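Local coordinates for phosphonopyruvate hydrolase (Variovorax sp., PDB 2DUA) that hydrolyses phosphonopyruvate to pyruvate and phosphate, using a divalent metal such as magnesium, cobalt or manganese, and assembles as a homodimer or homotetramer, at the interface of chains A and B and the interface of chains A and C. Sequence-based numbering; all coordinates share one arbitrary frame. Chains: chain A/B/C, Phosphonopyruvate hydrolase.

Contact 1: the interface of chains A and B. Residues chain A 53-55; chain B 276-277, 281.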
ATOM      1  N   PRO A  53      16.492  10.240   1.608  1.00 12.28           N
ATOM      2  CA  PRO A  53      17.003  10.690   2.926  1.00 11.83           C
ATOM      3  C   PRO A  53      16.064  10.305   4.093  1.00 11.60           C
ATOM      4  O   PRO A  53      14.831  10.155   3.935  1.00 12.66           O
ATOM      5  CB  PRO A  53      17.111  12.220   2.779  1.00 12.65           C
ATOM      6  CG  PRO A  53      17.292  12.445   1.311  1.00 13.91           C
ATOM      7  CD  PRO A  53      16.334  11.384   0.681  1.00 13.47           C
ATOM      8  N   ASP A  54      16.671  10.151   5.270  1.00 14.01           N
ATOM      9  CA  ASP A  54      15.949   9.798   6.481  1.00 15.37           C
ATOM     10  C   ASP A  54      15.383  11.129   7.008  1.00 16.34           C
ATOM     11  O   ASP A  54      15.847  11.640   8.036  1.00 18.48           O
ATOM     12  CB  ASP A  54      16.947   9.142   7.472  1.00 14.80           C
ATOM     13  CG  ASP A  54      16.292   8.717   8.780  1.00 17.52           C
ATOM     14  OD1 ASP A  54      17.006   8.602   9.789  1.00 17.48           O
ATOM     15  OD2 ASP A  54      15.082   8.478   8.810  1.00 17.63           O
ATOM     16  N   ALA A  55      14.384  11.693   6.321  1.00 15.86           N
ATOM     17  CA  ALA A  55      13.824  12.981   6.752  1.00 16.55           C
ATOM     18  C   ALA A  55      12.307  13.051   6.555  1.00 17.29           C
ATOM     19  O   ALA A  55      11.758  14.023   6.021  1.00 15.83           O
ATOM     20  CB  ALA A  55      14.541  14.130   5.993  1.00 18.68           C
TER
ATOM     21  N   GLN B 276      21.689   7.998  -0.398  1.00 13.11           N
ATOM     22  CA  GLN B 276      20.294   8.416  -0.180  1.00 14.70           C
ATOM     23  C   GLN B 276      20.011   9.717  -0.905  1.00 15.13           C
ATOM     24  O   GLN B 276      18.884  10.239  -0.874  1.00 12.76           O
ATOM     25  CB  GLN B 276      20.026   8.634   1.324  1.00 14.83           C
ATOM     26  CG  GLN B 276      19.978   7.351   2.155  1.00 14.27           C
ATOM     27  CD  GLN B 276      19.821   7.652   3.649  1.00 14.68           C
ATOM     28  OE1 GLN B 276      20.705   8.250   4.267  1.00 17.05           O
ATOM     29  NE2 GLN B 276      18.668   7.268   4.226  1.00 11.47           N
ATOM     30  N   GLY B 277      21.070  10.277  -1.485  1.00 15.78           N
ATOM     31  CA  GLY B 277      20.923  11.497  -2.265  1.00 19.08           C
ATOM     32  C   GLY B 277      20.909  12.737  -1.397  1.00 20.91           C
ATOM     33  O   GLY B 277      20.147  13.667  -1.642  1.00 21.24           O
ATOM     34  N   MET B 281      19.295  16.707  -1.475  1.00 18.54           N
ATOM     35  CA  MET B 281      18.523  17.228  -0.370  1.00 19.04           C
ATOM     36  C   MET B 281      19.126  18.525   0.187  1.00 18.00           C
ATOM     37  O   MET B 281      18.380  19.420   0.614  1.00 15.22           O
ATOM     38  CB  MET B 281      18.411  16.224   0.768  1.00 18.51           C
ATOM     39  CG  MET B 281      17.472  16.755   1.858  1.00 18.90           C
ATOM     40  SD  MET B 281      17.190  15.671   3.204  1.00 22.22           S
ATOM     41  CE  MET B 281      18.817  15.586   3.881  1.00 23.83           C
TER
HETATM   42  O   HOH W   1      19.702  10.467   5.450  1.00 25.05           O
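The ring of A:Pro53 packs between the side chain of B:Met281 and the backbone carbonyl of B:Gln276, next to A:Asp54, the probable nucleophile. In this member of the PEP mutase family, part of the isocitrate lyase/PEP mutase superfamily of alpha/beta barrels, a loop of one subunit is thus backed by the C-terminal helical segment of another, B:Met281 lying in the first turn of helix 278-288. The patch belongs to a two-fold symmetric interface between identical subunits, in an enzyme that forms homodimers and homotetramers.

The apolar contact is centred on the thioether. SD of B:Met281 stands 3.5 Å from CB of A:Pro53, and the methionine and proline side chains run alongside one another in opposite senses. CG of the methionine is anti to the backbone N (chi1 -174°), and the chain stays extended until it bends at chi3 (64°). That bend keeps the terminal methyl by the ring, with CE 3.9 Å from CB of A:Pro53. SD also reaches toward the next small side chain of the loop, lying 4.1 Å from CB of A:Ala55. On its B:Gln276 flank, the proline has CA 4.0 Å from CB of the glutamine. The carbonyl O of B:Gln276 faces the ring carbons, 3.5 Å from CG of A:Pro53, giving the proline a polar as well as an apolar neighbour.

A polar link runs through water 1. The backbone N-H of A:Asp54 points almost straight at it (177° at the hydrogen, N to water 1 3.1 Å), and water 1 continues to the side-chain amide oxygen OE1 of B:Gln276 at 2.7 Å. The glutamine is extended beyond CG, which carries its amide along the loop to the water. The amide nitrogen NE2 passes near the backbone of A:Asp54 without bonding to its N. Among these residues the partner lies beside the backbone and CB of A:Asp54, not its carboxylate, and may steady the loop that presents it.

Contact 2: the interface of chains A and C. Residues chain A 277, 281, 284-285; chain C 89-90, 94.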
ATOM      1  N   GLY A 277      11.502 -20.177   3.519  1.00 15.78           N
ATOM      2  CA  GLY A 277      10.615 -21.083   4.235  1.00 19.08           C
ATOM      3  C   GLY A 277      10.015 -22.136   3.328  1.00 20.91           C
ATOM      4  O   GLY A 277       8.843 -22.479   3.452  1.00 21.24           O
ATOM      5  N   MET A 281       6.473 -24.539   3.084  1.00 18.54           N
ATOM      6  CA  MET A 281       5.675 -24.583   1.881  1.00 19.04           C
ATOM      7  C   MET A 281       5.517 -26.015   1.352  1.00 18.00           C
ATOM      8  O   MET A 281       4.454 -26.360   0.812  1.00 15.22           O
ATOM      9  CB  MET A 281       6.269 -23.724   0.773  1.00 18.51           C
ATOM     10  CG  MET A 281       5.324 -23.684  -0.434  1.00 18.90           C
ATOM     11  SD  MET A 281       5.846 -22.673  -1.766  1.00 22.22           S
ATOM     12  CE  MET A 281       7.312 -23.528  -2.249  1.00 23.83           C
ATOM     13  N   VAL A 284       2.834 -27.843   3.305  1.00 14.32           N
ATOM     14  CA  VAL A 284       1.507 -27.355   2.922  1.00 13.13           C
ATOM     15  C   VAL A 284       1.130 -27.985   1.579  1.00 13.26           C
ATOM     16  O   VAL A 284       0.023 -28.500   1.402  1.00 12.27           O
ATOM     17  CB  VAL A 284       1.495 -25.785   2.855  1.00 12.16           C
ATOM     18  CG1 VAL A 284       0.192 -25.265   2.228  1.00 10.01           C
ATOM     19  CG2 VAL A 284       1.574 -25.221   4.275  1.00 11.33           C
ATOM     20  N   GLU A 285       2.057 -27.985   0.636  1.00 14.47           N
ATOM     21  CA  GLU A 285       1.761 -28.579  -0.655  1.00 16.53           C
ATOM     22  C   GLU A 285       1.425 -30.074  -0.528  1.00 17.18           C
ATOM     23  O   GLU A 285       0.479 -30.554  -1.161  1.00 16.83           O
ATOM     24  CB  GLU A 285       2.951 -28.487  -1.605  1.00 19.44           C
ATOM     25  CG  GLU A 285       3.004 -27.225  -2.427  1.00 26.38           C
ATOM     26  CD  GLU A 285       4.068 -27.293  -3.546  1.00 31.32           C
ATOM     27  OE1 GLU A 285       3.879 -28.070  -4.515  1.00 34.15           O
ATOM     28  OE2 GLU A 285       5.092 -26.583  -3.446  1.00 34.37           O
TER
ATOM     29  N   ALA C  89      -4.207 -24.133  -2.786  1.00 13.77           N
ATOM     30  CA  ALA C  89      -4.145 -24.334  -1.345  1.00 13.41           C
ATOM     31  C   ALA C  89      -2.938 -23.691  -0.665  1.00 13.57           C
ATOM     32  O   ALA C  89      -3.039 -23.304   0.475  1.00 13.54           O
ATOM     33  CB  ALA C  89      -4.249 -25.895  -0.987  1.00 12.88           C
ATOM     34  N   VAL C  90      -1.776 -23.640  -1.329  1.00 13.56           N
ATOM     35  CA  VAL C  90      -0.608 -22.980  -0.774  1.00 12.53           C
ATOM     36  C   VAL C  90      -0.927 -21.479  -0.617  1.00 12.09           C
ATOM     37  O   VAL C  90      -0.683 -20.924   0.423  1.00 12.69           O
ATOM     38  CB  VAL C  90       0.651 -23.140  -1.708  1.00 12.18           C
ATOM     39  CG1 VAL C  90       1.849 -22.408  -1.113  1.00 12.24           C
ATOM     40  CG2 VAL C  90       0.989 -24.611  -1.891  1.00 15.84           C
ATOM     41  N   TYR C  94      -1.165 -19.105   3.095  1.00 12.29           N
ATOM     42  CA  TYR C  94      -0.451 -17.871   3.388  1.00 13.15           C
ATOM     43  C   TYR C  94      -1.346 -16.645   3.513  1.00 13.80           C
ATOM     44  O   TYR C  94      -0.979 -15.659   4.136  1.00 14.44           O
ATOM     45  CB  TYR C  94       0.605 -17.583   2.288  1.00 12.43           C
ATOM     46  CG  TYR C  94       1.851 -18.414   2.446  1.00 15.65           C
ATOM     47  CD1 TYR C  94       2.911 -17.997   3.257  1.00 13.93           C
ATOM     48  CD2 TYR C  94       1.957 -19.631   1.808  1.00 16.58           C
ATOM     49  CE1 TYR C  94       4.056 -18.787   3.409  1.00 16.89           C
ATOM     50  CE2 TYR C  94       3.096 -20.427   1.957  1.00 19.28           C
ATOM     51  CZ  TYR C  94       4.135 -19.995   2.755  1.00 18.50           C
ATOM     52  OH  TYR C  94       5.234 -20.807   2.867  1.00 20.95           O
TER
HETATM   53  O   HOH W   2       7.114 -20.422   4.325  1.00 24.61           O
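C:Val90, in the first turn of helix 89-101, fits against helix 278-288 of chain A, with its two methyl branches meeting different residues. This is a helix-to-helix patch in the deposited tetramer, consistent with the homotetrameric form of the enzyme.

Apolar contacts dominate among the side chains. Branch CG2 of C:Val90 lies 3.3 Å from CG of A:Glu285, so it is the aliphatic part of the glutamate that packs here, while the chain runs on extended toward its carboxylate. The other branch, CG1, is anti to the backbone N of C:Val90 (chi1 179°) and comes 3.8 Å from CG of A:Met281, the methionine chain lying nearly perpendicular to the valine. A:Val284 fills in beside them, its CG1 3.9 Å from CA of C:Val90 and thus against the helix backbone rather than a side chain. The burial is greatest for C:Val90, which loses 52 Å² to chain A.

One turn further along, the phenol of C:Tyr94 brings its hydroxyl to the start of the chain A helix, with OH 3.7 Å from CB of A:Met281. A polar route through water is also modelled. Water 2 sits in the plane of the tyrosine ring, at its edge, but its 2.4 Å separation from C:Tyr94 OH is too short to trust in detail; the same water lies 2.8 Å from the carbonyl O of A:Gly277.

Contacts 1 and 2 lie about 39 Å apart, measured between the centres of their C-alpha atoms, yet both use Met281, in the first turn of helix 278-288, from chain B in contact 1 and from chain A in contact 2. Because each copy repeats both roles, one such helix touches two neighbouring subunits: the sulfur and methyl of Met281 lie mainly against one neighbour, while CB and CG make the nearer contacts with the other. The helix therefore joins the two interfaces of the tetramer. Contact 1 borders the active-site loop, whereas contact 2, its centre about 36 Å from A:Asp54, more likely serves assembly.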